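Side-chain contacts in fatty acyl CoA synthetase FADD13 (FATTY-ACYL-CoA SYNTHETASE) (Mycobacterium tuberculosis, PDB 3R44), which belongs to the acyl-CoA synthetases of the AMP-binding (ANL) enzyme clan, built from a large AMP-binding enzyme part and a smaller C-terminal domain: residues 94-99 / 112-117; 58-63 / 82-87; 106-111 / 137-142. All blocks are in the same frame, centred on the assembly; numbering follows the deposited sequence.

Contact 1: residues 94-99 / 112-117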
ATOM      1  N   VAL A  94      -6.822   6.541 -17.765  1.00 14.19           N
ATOM      2  CA  VAL A  94      -6.902   6.037 -16.432  1.00 14.35           C
ATOM      3  C   VAL A  94      -6.129   4.709 -16.350  1.00 13.84           C
ATOM      4  O   VAL A  94      -6.468   3.719 -17.018  1.00 14.87           O
ATOM      5  CB  VAL A  94      -8.351   5.878 -16.020  1.00 13.90           C
ATOM      6  CG1 VAL A  94      -8.472   5.330 -14.582  1.00 14.16           C
ATOM      7  CG2 VAL A  94      -9.115   7.229 -16.162  1.00 14.46           C
ATOM      8  N   ALA A  95      -5.043   4.728 -15.610  1.00 13.08           N
ATOM      9  CA  ALA A  95      -4.234   3.553 -15.464  1.00 12.71           C
ATOM     10  C   ALA A  95      -4.855   2.628 -14.440  1.00 11.77           C
ATOM     11  O   ALA A  95      -5.396   3.069 -13.441  1.00 14.17           O
ATOM     12  CB  ALA A  95      -2.776   3.924 -15.040  1.00 12.61           C
ATOM     13  N   VAL A  96      -4.781   1.343 -14.716  1.00 11.57           N
ATOM     14  CA  VAL A  96      -5.288   0.290 -13.833  1.00 12.53           C
ATOM     15  C   VAL A  96      -4.110  -0.668 -13.513  1.00 11.70           C
ATOM     16  O   VAL A  96      -3.886  -1.705 -14.183  1.00 13.12           O
ATOM     17  CB  VAL A  96      -6.488  -0.492 -14.395  1.00 13.80           C
ATOM     18  CG1 VAL A  96      -7.017  -1.444 -13.349  1.00 14.47           C
ATOM     19  CG2 VAL A  96      -7.645   0.483 -14.807  1.00 14.74           C
ATOM     20  N   PRO A  97      -3.358  -0.330 -12.487  1.00 11.30           N
ATOM     21  CA  PRO A  97      -2.189  -1.194 -12.199  1.00 13.16           C
ATOM     22  C   PRO A  97      -2.644  -2.445 -11.465  1.00 14.28           C
ATOM     23  O   PRO A  97      -3.295  -2.336 -10.392  1.00 16.68           O
ATOM     24  CB  PRO A  97      -1.334  -0.341 -11.243  1.00 13.72           C
ATOM     25  CG  PRO A  97      -1.865   0.986 -11.251  1.00 13.83           C
ATOM     26  CD  PRO A  97      -3.314   0.924 -11.696  1.00 11.90           C
ATOM     27  N   ILE A  98      -2.255  -3.608 -11.959  1.00 14.43           N
ATOM     28  CA  ILE A  98      -2.729  -4.870 -11.388  1.00 15.06           C
ATOM     29  C   ILE A  98      -1.604  -5.677 -10.759  1.00 15.25           C
ATOM     30  O   ILE A  98      -0.509  -5.819 -11.353  1.00 16.10           O
ATOM     31  CB  ILE A  98      -3.451  -5.702 -12.464  1.00 15.99           C
ATOM     32  CG1 ILE A  98      -4.641  -4.899 -13.045  1.00 17.78           C
ATOM     33  CG2 ILE A  98      -3.927  -7.032 -11.883  1.00 16.48           C
ATOM     34  CD1 ILE A  98      -5.318  -5.560 -14.263  1.00 17.34           C
ATOM     35  N   ASN A  99      -1.859  -6.203  -9.570  1.00 15.16           N
ATOM     36  CA  ASN A  99      -0.898  -7.059  -8.838  1.00 16.84           C
ATOM     37  C   ASN A  99      -0.593  -8.300  -9.682  1.00 18.81           C
ATOM     38  O   ASN A  99      -1.494  -9.084  -9.969  1.00 18.18           O
ATOM     39  CB  ASN A  99      -1.550  -7.431  -7.488  1.00 17.59           C
ATOM     40  CG  ASN A  99      -0.692  -8.304  -6.571  1.00 22.63           C
ATOM     41  OD1 ASN A  99       0.186  -9.034  -6.985  1.00 21.19           O
ATOM     42  ND2 ASN A  99      -0.960  -8.194  -5.275  1.00 25.58           N
ATOM     43  N   SER A 112     -12.756  -6.787 -16.138  1.00 20.09           N
ATOM     44  CA  SER A 112     -14.173  -6.581 -16.383  1.00 20.90           C
ATOM     45  C   SER A 112     -14.737  -5.470 -15.596  1.00 19.17           C
ATOM     46  O   SER A 112     -15.525  -4.680 -16.111  1.00 18.53           O
ATOM     47  CB  SER A 112     -15.012  -7.790 -15.990  1.00 22.46           C
ATOM     48  OG  SER A 112     -14.691  -8.868 -16.803  1.00 27.96           O
ATOM     49  N   ASP A 113     -14.415  -5.428 -14.310  1.00 18.02           N
ATOM     50  CA  ASP A 113     -14.953  -4.408 -13.470  1.00 17.21           C
ATOM     51  C   ASP A 113     -14.512  -2.990 -13.893  1.00 17.28           C
ATOM     52  O   ASP A 113     -15.315  -2.030 -13.851  1.00 17.00           O
ATOM     53  CB  ASP A 113     -14.558  -4.625 -12.009  1.00 17.22           C
ATOM     54  CG  ASP A 113     -15.277  -3.641 -11.044  1.00 19.39           C
ATOM     55  OD1 ASP A 113     -16.419  -3.943 -10.621  1.00 19.76           O
ATOM     56  OD2 ASP A 113     -14.701  -2.611 -10.670  1.00 18.70           O
ATOM     57  N   SER A 114     -13.241  -2.854 -14.240  1.00 16.19           N
ATOM     58  CA  SER A 114     -12.680  -1.588 -14.636  1.00 15.73           C
ATOM     59  C   SER A 114     -13.087  -1.183 -16.029  1.00 17.06           C
ATOM     60  O   SER A 114     -12.949  -0.007 -16.376  1.00 17.71           O
ATOM     61  CB  SER A 114     -11.164  -1.593 -14.566  1.00 15.44           C
ATOM     62  OG  SER A 114     -10.605  -2.560 -15.435  1.00 14.74           O
ATOM     63  N   GLY A 115     -13.510  -2.151 -16.831  1.00 18.50           N
ATOM     64  CA  GLY A 115     -13.856  -1.931 -18.232  1.00 18.95           C
ATOM     65  C   GLY A 115     -12.634  -1.468 -19.006  1.00 19.44           C
ATOM     66  O   GLY A 115     -12.748  -0.599 -19.937  1.00 17.65           O
ATOM     67  N   SER A 116     -11.475  -2.021 -18.622  1.00 17.77           N
ATOM     68  CA  SER A 116     -10.216  -1.714 -19.295  1.00 18.60           C
ATOM     69  C   SER A 116     -10.353  -1.993 -20.774  1.00 19.60           C
ATOM     70  O   SER A 116     -10.884  -3.040 -21.197  1.00 20.20           O
ATOM     71  CB  SER A 116      -9.024  -2.527 -18.793  1.00 17.25           C
ATOM     72  OG  SER A 116      -8.714  -2.115 -17.465  1.00 19.33           O
ATOM     73  N   LYS A 117      -9.815  -1.068 -21.549  1.00 19.96           N
ATOM     74  CA  LYS A 117      -9.830  -1.164 -23.004  1.00 21.24           C
ATOM     75  C   LYS A 117      -8.567  -1.807 -23.556  1.00 20.85           C
ATOM     76  O   LYS A 117      -8.588  -2.501 -24.542  1.00 21.25           O
ATOM     77  CB  LYS A 117      -9.985   0.255 -23.540  1.00 22.01           C
ATOM     78  CG  LYS A 117     -10.154   0.414 -25.015  1.00 28.40           C
ATOM     79  CD  LYS A 117     -10.633   1.865 -25.312  1.00 31.26           C
ATOM     80  CE  LYS A 117     -10.770   2.097 -26.817  1.00 35.17           C
ATOM     81  NZ  LYS A 117     -11.668   1.095 -27.471  1.00 38.03           N
TER
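Val96 meets Ser114 and Ser116 inside a beta-alpha-beta crossover. Strand 94-97 leads into helix 104-114, and the chain then returns to strand 118-121 of the same parallel sheet, with strand 70-74 lying between the two. The packed part of the contact is small and fully buried. One methyl of Val96, CG2, does nearly all the touching. It lies 4.1 Å from Ser114 CB and 3.9 Å from Ser116 OG. CG1 stands anti to the backbone N (chi1 -174°), which leaves CG2 beside that N and turned to the two serines. No hydrogen bond crosses between the segments, so the strand brings only hydrocarbon.

The serines settle their polarity among themselves and with the helix. Ser116 OG donates to Ser114 OG at 2.8 Å, and Ser114 OG also bonds to Ile110 O in the preceding turn. Val96 therefore packs on the CB of Ser114 and on the Ser116 hydroxyl, which is already engaged. Ile110 and Arg70 add to the packing around the valine.

The other side of 112-117 is looser. Ser112 is exposed and Gly115 is partly so, and neither meets the strand. Here the helix ends in a Schellman motif, with Gly115 at positive phi (63°) as its C-prime residue. Ser116 N reaches back to Leu111 O at 3.3 Å, while the bond from Gly115 N to Ser112 O is weak. This reversal brings Ser116 round to the buried side, next to Ser114. A further weak bond marks the turn: Ser116 N to Ser114 OG, 3.3 Å long and bent to 134° at the hydrogen.

Contact 2: residues 58-63 / 82-87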
ATOM      1  N   ASP A  58       1.811   8.483 -27.245  1.00 21.09           N
ATOM      2  CA  ASP A  58       1.648   8.297 -28.687  1.00 22.93           C
ATOM      3  C   ASP A  58       1.150   6.884 -28.995  1.00 22.89           C
ATOM      4  O   ASP A  58       0.184   6.702 -29.781  1.00 23.50           O
ATOM      5  CB  ASP A  58       2.943   8.640 -29.455  1.00 24.19           C
ATOM      6  CG  ASP A  58       2.743   8.686 -30.990  1.00 31.40           C
ATOM      7  OD1 ASP A  58       1.742   9.299 -31.433  1.00 35.86           O
ATOM      8  OD2 ASP A  58       3.592   8.151 -31.750  1.00 33.79           O
ATOM      9  N   VAL A  59       1.775   5.902 -28.357  1.00 21.63           N
ATOM     10  CA  VAL A  59       1.377   4.491 -28.496  1.00 22.32           C
ATOM     11  C   VAL A  59      -0.050   4.284 -27.996  1.00 21.62           C
ATOM     12  O   VAL A  59      -0.870   3.663 -28.672  1.00 21.97           O
ATOM     13  CB  VAL A  59       2.341   3.527 -27.778  1.00 22.18           C
ATOM     14  CG1 VAL A  59       1.757   2.079 -27.720  1.00 25.00           C
ATOM     15  CG2 VAL A  59       3.732   3.573 -28.403  1.00 21.58           C
ATOM     16  N   LEU A  60      -0.387   4.813 -26.825  1.00 19.77           N
ATOM     17  CA  LEU A  60      -1.764   4.685 -26.383  1.00 19.90           C
ATOM     18  C   LEU A  60      -2.807   5.348 -27.262  1.00 19.96           C
ATOM     19  O   LEU A  60      -3.886   4.748 -27.532  1.00 21.01           O
ATOM     20  CB  LEU A  60      -1.907   5.170 -24.937  1.00 18.17           C
ATOM     21  CG  LEU A  60      -1.131   4.457 -23.833  1.00 20.26           C
ATOM     22  CD1 LEU A  60      -1.248   5.334 -22.562  1.00 19.49           C
ATOM     23  CD2 LEU A  60      -1.617   3.022 -23.531  1.00 19.98           C
ATOM     24  N   THR A  61      -2.485   6.538 -27.778  1.00 20.41           N
ATOM     25  CA  THR A  61      -3.338   7.241 -28.710  1.00 21.66           C
ATOM     26  C   THR A  61      -3.591   6.337 -29.918  1.00 24.00           C
ATOM     27  O   THR A  61      -4.733   6.202 -30.425  1.00 23.04           O
ATOM     28  CB  THR A  61      -2.721   8.559 -29.163  1.00 22.10           C
ATOM     29  OG1 THR A  61      -2.746   9.468 -28.062  1.00 21.36           O
ATOM     30  CG2 THR A  61      -3.540   9.157 -30.291  1.00 24.10           C
ATOM     31  N   ALA A  62      -2.520   5.700 -30.374  1.00 25.27           N
ATOM     32  CA  ALA A  62      -2.613   4.851 -31.571  1.00 27.54           C
ATOM     33  C   ALA A  62      -3.608   3.686 -31.385  1.00 27.98           C
ATOM     34  O   ALA A  62      -4.245   3.223 -32.338  1.00 29.52           O
ATOM     35  CB  ALA A  62      -1.219   4.304 -31.970  1.00 26.34           C
ATOM     36  N   LEU A  63      -3.748   3.248 -30.142  1.00 28.65           N
ATOM     37  CA  LEU A  63      -4.624   2.156 -29.744  1.00 28.47           C
ATOM     38  C   LEU A  63      -6.042   2.591 -29.410  1.00 28.92           C
ATOM     39  O   LEU A  63      -6.907   1.752 -29.163  1.00 31.03           O
ATOM     40  CB  LEU A  63      -3.990   1.381 -28.589  1.00 27.60           C
ATOM     41  CG  LEU A  63      -2.632   0.746 -28.857  1.00 26.99           C
ATOM     42  CD1 LEU A  63      -1.983   0.178 -27.560  1.00 27.82           C
ATOM     43  CD2 LEU A  63      -2.754  -0.349 -29.918  1.00 31.26           C
ATOM     44  N   CYS A  82       6.439   3.238 -15.436  1.00 15.84           N
ATOM     45  CA  CYS A  82       6.296   4.646 -14.969  1.00 14.74           C
ATOM     46  C   CYS A  82       5.818   5.549 -16.145  1.00 14.05           C
ATOM     47  O   CYS A  82       4.958   6.408 -15.987  1.00 13.29           O
ATOM     48  CB  CYS A  82       7.625   5.179 -14.506  1.00 15.84           C
ATOM     49  SG  CYS A  82       8.227   4.362 -13.041  1.00 20.96           S
ATOM     50  N   CYS A  83       6.421   5.338 -17.305  1.00 14.04           N
ATOM     51  CA  CYS A  83       6.195   6.234 -18.430  1.00 14.86           C
ATOM     52  C   CYS A  83       4.837   5.936 -19.043  1.00 14.70           C
ATOM     53  O   CYS A  83       4.215   6.814 -19.633  1.00 14.27           O
ATOM     54  CB  CYS A  83       7.315   6.169 -19.433  1.00 15.75           C
ATOM     55  SG  CYS A  83       8.826   6.963 -18.758  1.00 19.43           S
ATOM     56  N   LEU A  84       4.336   4.709 -18.848  1.00 15.34           N
ATOM     57  CA  LEU A  84       2.942   4.389 -19.298  1.00 16.64           C
ATOM     58  C   LEU A  84       1.933   5.112 -18.442  1.00 16.18           C
ATOM     59  O   LEU A  84       0.897   5.621 -18.941  1.00 15.75           O
ATOM     60  CB  LEU A  84       2.632   2.894 -19.287  1.00 16.48           C
ATOM     61  CG  LEU A  84       3.175   2.236 -20.553  1.00 18.89           C
ATOM     62  CD1 LEU A  84       3.314   0.680 -20.404  1.00 22.90           C
ATOM     63  CD2 LEU A  84       2.386   2.590 -21.835  1.00 18.03           C
ATOM     64  N   PHE A  85       2.219   5.123 -17.154  1.00 15.39           N
ATOM     65  CA  PHE A  85       1.421   5.843 -16.209  1.00 15.18           C
ATOM     66  C   PHE A  85       1.405   7.369 -16.521  1.00 14.54           C
ATOM     67  O   PHE A  85       0.326   7.993 -16.580  1.00 13.76           O
ATOM     68  CB  PHE A  85       1.914   5.603 -14.776  1.00 16.05           C
ATOM     69  CG  PHE A  85       1.060   6.249 -13.746  1.00 19.36           C
ATOM     70  CD1 PHE A  85      -0.091   5.597 -13.244  1.00 22.60           C
ATOM     71  CD2 PHE A  85       1.329   7.520 -13.309  1.00 25.98           C
ATOM     72  CE1 PHE A  85      -0.916   6.205 -12.261  1.00 23.86           C
ATOM     73  CE2 PHE A  85       0.465   8.160 -12.353  1.00 27.59           C
ATOM     74  CZ  PHE A  85      -0.643   7.485 -11.829  1.00 25.69           C
ATOM     75  N   TYR A  86       2.586   7.944 -16.677  1.00 12.07           N
ATOM     76  CA  TYR A  86       2.712   9.335 -17.065  1.00 12.05           C
ATOM     77  C   TYR A  86       2.084   9.660 -18.428  1.00 13.75           C
ATOM     78  O   TYR A  86       1.472  10.723 -18.592  1.00 13.53           O
ATOM     79  CB  TYR A  86       4.150   9.783 -17.063  1.00 13.02           C
ATOM     80  CG  TYR A  86       4.726  10.038 -15.686  1.00 10.12           C
ATOM     81  CD1 TYR A  86       4.158  11.011 -14.843  1.00 14.05           C
ATOM     82  CD2 TYR A  86       5.852   9.362 -15.240  1.00 15.77           C
ATOM     83  CE1 TYR A  86       4.738  11.302 -13.560  1.00 14.70           C
ATOM     84  CE2 TYR A  86       6.408   9.638 -14.007  1.00 14.91           C
ATOM     85  CZ  TYR A  86       5.832  10.589 -13.165  1.00 17.22           C
ATOM     86  OH  TYR A  86       6.370  10.907 -11.956  1.00 15.20           O
ATOM     87  N   GLY A  87       2.289   8.777 -19.405  1.00 13.64           N
ATOM     88  CA  GLY A  87       1.727   8.918 -20.725  1.00 15.56           C
ATOM     89  C   GLY A  87       0.215   8.929 -20.657  1.00 14.82           C
ATOM     90  O   GLY A  87      -0.459   9.800 -21.220  1.00 14.60           O
TER
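This is an apolar helix-to-helix contact in the AMP-binding enzyme part of the chain, between the last turn of helix 46-62 and the middle of helix 79-91. Three residues carry it, Leu60 on one side and Leu84 and Gly87 on the other, and all three are buried. No hydrogen bond passes between the segments.

Leu60 is the projecting group. Its chain is extended, with CD1 anti to CA (chi2 169°), and this carries CD1 out to the backbone of the other helix. CD1 lies 4.2 Å from Leu84 O and 4.3 Å from Gly87 C. Within the two segments this methyl rests on main chain. Gly87 presents bare backbone here, and within the two segments the backbones come closest at this point, Leu60 CA to Gly87 CA 7.9 Å.

The second branch of Leu60 meets a side chain. Its CD2 is 4.4 Å from CD2 of Leu84, methyl to methyl. Leu84 does not leave its helix straight at Leu60, but its end swings nearer. The spacing is loose for an apolar contact.

Around the pair, Leu60 also touches Ala88 and Leu91 farther along helix 79-91, and Ile65 in the loop. Cys83 packs on Met49, Leu52 and Cys56 of helix 46-62, which extends the interface toward that helix's start. Phe85 and Tyr86 pack on helix 223-235. Helix 79-91 thus contacts both helix 46-62 and helix 223-235 as it links strand 70-74 to the neighbouring parallel strand 94-97.

Contact 3: residues 106-111 / 137-142; sequences EVSFIL and DPPGTV
Pro139 packs against Ser108 and Leu111 of helix 104-114. The proline lies in the loop between helix 126-134 and strand 144-147. That loop closes a beta-alpha-beta unit running from strand 118-121 to strand 144-147, neighbours in the parallel sheet. Pro139 also starts a type I beta turn that ends at Val142.

The apolar part is formed by CB and CG of the proline ring. Pro139 CG is 3.9 Å from Leu111 CB, and Pro139 CB is 4.0 Å from the same atom. The contact is made at the root of the leucine. Leu111 also touches Ala72 and Val119 of the sheet. Ile132 of helix 126-134 packs on both Pro139 and Ser108.

Van der Waals contact of a polar atom comes next. Ser108 OG sits 3.4 Å from Pro139 CG and 3.6 Å from Pro139 CD. With chi1 at -159° the hydroxyl points away from the Ser108 N and out to the ring. These carbons do not serve the hydroxyl as hydrogen-bond partners; it bonds to Gln135 OE1.

No hydrogen bond joins the two segments. Within the turn, Val142 N reaches Pro139 O only weakly. Thr141 OG1 comes to 3.9 Å from Leu111 O, too far for a bond. Its partner is the backbone just past the end of the helix, where Thr141 OG1 is hydrogen-bonded to Ser116 O.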
ATOM      1  N   GLU A 106      -9.015 -13.555 -10.711  1.00 22.51           N
ATOM      2  CA  GLU A 106      -8.992 -12.279 -10.023  1.00 22.71           C
ATOM      3  C   GLU A 106      -8.609 -11.157 -11.009  1.00 21.06           C
ATOM      4  O   GLU A 106      -9.195 -10.048 -10.990  1.00 17.49           O
ATOM      5  CB  GLU A 106      -8.022 -12.370  -8.827  1.00 24.08           C
ATOM      6  CG  GLU A 106      -8.605 -13.178  -7.646  1.00 29.97           C
ATOM      7  CD  GLU A 106      -8.428 -14.722  -7.722  1.00 39.65           C
ATOM      8  OE1 GLU A 106      -7.888 -15.280  -8.721  1.00 41.35           O
ATOM      9  OE2 GLU A 106      -8.854 -15.406  -6.753  1.00 45.56           O
ATOM     10  N   VAL A 107      -7.641 -11.454 -11.879  1.00 20.39           N
ATOM     11  CA  VAL A 107      -7.245 -10.496 -12.926  1.00 18.97           C
ATOM     12  C   VAL A 107      -8.393 -10.262 -13.896  1.00 19.57           C
ATOM     13  O   VAL A 107      -8.679  -9.102 -14.219  1.00 15.97           O
ATOM     14  CB  VAL A 107      -5.942 -10.863 -13.639  1.00 20.29           C
ATOM     15  CG1 VAL A 107      -5.655  -9.902 -14.775  1.00 19.06           C
ATOM     16  CG2 VAL A 107      -4.736 -10.904 -12.630  1.00 19.15           C
ATOM     17  N   SER A 108      -9.111 -11.336 -14.253  1.00 20.97           N
ATOM     18  CA  SER A 108     -10.274 -11.245 -15.151  1.00 21.12           C
ATOM     19  C   SER A 108     -11.372 -10.395 -14.516  1.00 20.31           C
ATOM     20  O   SER A 108     -11.964  -9.531 -15.145  1.00 20.00           O
ATOM     21  CB  SER A 108     -10.822 -12.648 -15.556  1.00 23.00           C
ATOM     22  OG  SER A 108     -11.571 -12.484 -16.736  1.00 24.46           O
ATOM     23  N   PHE A 109     -11.577 -10.564 -13.225  1.00 20.15           N
ATOM     24  CA  PHE A 109     -12.540  -9.710 -12.555  1.00 19.54           C
ATOM     25  C   PHE A 109     -12.224  -8.234 -12.677  1.00 16.97           C
ATOM     26  O   PHE A 109     -13.102  -7.404 -12.986  1.00 17.11           O
ATOM     27  CB  PHE A 109     -12.666 -10.064 -11.079  1.00 19.73           C
ATOM     28  CG  PHE A 109     -13.577  -9.148 -10.349  1.00 19.49           C
ATOM     29  CD1 PHE A 109     -14.950  -9.295 -10.438  1.00 24.90           C
ATOM     30  CD2 PHE A 109     -13.064  -8.103  -9.606  1.00 21.48           C
ATOM     31  CE1 PHE A 109     -15.791  -8.396  -9.774  1.00 26.66           C
ATOM     32  CE2 PHE A 109     -13.878  -7.201  -8.958  1.00 23.91           C
ATOM     33  CZ  PHE A 109     -15.251  -7.357  -9.027  1.00 22.81           C
ATOM     34  N   ILE A 110     -10.980  -7.898 -12.376  1.00 16.03           N
ATOM     35  CA  ILE A 110     -10.515  -6.523 -12.392  1.00 15.31           C
ATOM     36  C   ILE A 110     -10.653  -5.890 -13.745  1.00 15.84           C
ATOM     37  O   ILE A 110     -11.124  -4.744 -13.844  1.00 16.53           O
ATOM     38  CB  ILE A 110      -9.027  -6.431 -11.916  1.00 15.60           C
ATOM     39  CG1 ILE A 110      -9.005  -6.750 -10.429  1.00 14.33           C
ATOM     40  CG2 ILE A 110      -8.415  -5.075 -12.224  1.00 14.68           C
ATOM     41  CD1 ILE A 110      -7.495  -6.839  -9.803  1.00 14.96           C
ATOM     42  N   LEU A 111     -10.257  -6.640 -14.792  1.00 16.38           N
ATOM     43  CA  LEU A 111     -10.407  -6.173 -16.174  1.00 16.79           C
ATOM     44  C   LEU A 111     -11.836  -5.914 -16.551  1.00 18.63           C
ATOM     45  O   LEU A 111     -12.098  -4.921 -17.204  1.00 17.15           O
ATOM     46  CB  LEU A 111      -9.725  -7.114 -17.170  1.00 17.04           C
ATOM     47  CG  LEU A 111      -8.205  -7.283 -17.040  1.00 15.50           C
ATOM     48  CD1 LEU A 111      -7.776  -8.318 -18.063  1.00 17.74           C
ATOM     49  CD2 LEU A 111      -7.449  -5.937 -17.305  1.00 16.51           C
ATOM     50  N   ASP A 137     -15.661 -16.301 -23.141  1.00 46.00           N
ATOM     51  CA  ASP A 137     -16.009 -14.880 -23.201  1.00 45.28           C
ATOM     52  C   ASP A 137     -15.022 -14.057 -22.334  1.00 43.01           C
ATOM     53  O   ASP A 137     -15.314 -13.744 -21.174  1.00 42.18           O
ATOM     54  CB  ASP A 137     -17.460 -14.650 -22.728  1.00 46.04           C
ATOM     55  CG  ASP A 137     -18.485 -15.293 -23.636  1.00 49.11           C
ATOM     56  OD1 ASP A 137     -18.857 -14.666 -24.649  1.00 52.61           O
ATOM     57  OD2 ASP A 137     -18.914 -16.423 -23.324  1.00 51.27           O
ATOM     58  N   PRO A 138     -13.835 -13.727 -22.887  1.00 42.06           N
ATOM     59  CA  PRO A 138     -12.910 -12.887 -22.094  1.00 39.48           C
ATOM     60  C   PRO A 138     -13.532 -11.498 -21.792  1.00 37.75           C
ATOM     61  O   PRO A 138     -14.572 -11.169 -22.358  1.00 36.76           O
ATOM     62  CB  PRO A 138     -11.658 -12.766 -22.985  1.00 39.77           C
ATOM     63  CG  PRO A 138     -11.817 -13.777 -24.085  1.00 42.32           C
ATOM     64  CD  PRO A 138     -13.303 -14.058 -24.227  1.00 43.39           C
ATOM     65  N   PRO A 139     -12.920 -10.700 -20.881  1.00 34.88           N
ATOM     66  CA  PRO A 139     -13.434  -9.365 -20.524  1.00 33.52           C
ATOM     67  C   PRO A 139     -13.710  -8.559 -21.762  1.00 34.02           C
ATOM     68  O   PRO A 139     -12.775  -8.321 -22.545  1.00 33.93           O
ATOM     69  CB  PRO A 139     -12.284  -8.754 -19.732  1.00 32.30           C
ATOM     70  CG  PRO A 139     -11.655  -9.968 -19.083  1.00 31.51           C
ATOM     71  CD  PRO A 139     -11.756 -11.080 -20.058  1.00 34.17           C
ATOM     72  N   GLY A 140     -14.977  -8.191 -21.974  1.00 33.50           N
ATOM     73  CA  GLY A 140     -15.427  -7.781 -23.293  1.00 33.90           C
ATOM     74  C   GLY A 140     -15.017  -6.398 -23.759  1.00 32.74           C
ATOM     75  O   GLY A 140     -15.134  -6.088 -24.950  1.00 32.93           O
ATOM     76  N   THR A 141     -14.585  -5.560 -22.817  1.00 30.39           N
ATOM     77  CA  THR A 141     -14.130  -4.204 -23.093  1.00 29.85           C
ATOM     78  C   THR A 141     -12.703  -4.166 -23.667  1.00 28.60           C
ATOM     79  O   THR A 141     -12.323  -3.167 -24.260  1.00 28.52           O
ATOM     80  CB  THR A 141     -14.202  -3.331 -21.799  1.00 28.75           C
ATOM     81  OG1 THR A 141     -13.423  -3.952 -20.756  1.00 32.32           O
ATOM     82  CG2 THR A 141     -15.666  -3.183 -21.324  1.00 30.50           C
ATOM     83  N   VAL A 142     -11.916  -5.230 -23.464  1.00 27.04           N
ATOM     84  CA  VAL A 142     -10.509  -5.232 -23.882  1.00 26.04           C
ATOM     85  C   VAL A 142     -10.426  -5.378 -25.407  1.00 27.81           C
ATOM     86  O   VAL A 142     -10.771  -6.407 -25.940  1.00 29.07           O
ATOM     87  CB  VAL A 142      -9.676  -6.320 -23.207  1.00 25.62           C
ATOM     88  CG1 VAL A 142      -8.236  -6.204 -23.661  1.00 24.99           C
ATOM     89  CG2 VAL A 142      -9.754  -6.199 -21.616  1.00 20.68           C
TER

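How the contacts relate
From the N terminus, contact 2 comes first. It pairs helix 46-62 with helix 79-91 and closes a loop that contains strand 70-74. It is complete before contact 1 opens at strand 94-97, and the two are in series. They still touch, where Phe85 CD1 lies 3.6 Å from Ala95 CB. Contact 1 closes the short path from that strand through helix 104-114. Contact 3 starts inside this path and ends beyond it, so the two cross. Both draw on helix 104-114, joining it to a strand and to the loop before strand 144-147. Contacts 2 and 3 do not touch, their nearest atoms being about 9 Å apart.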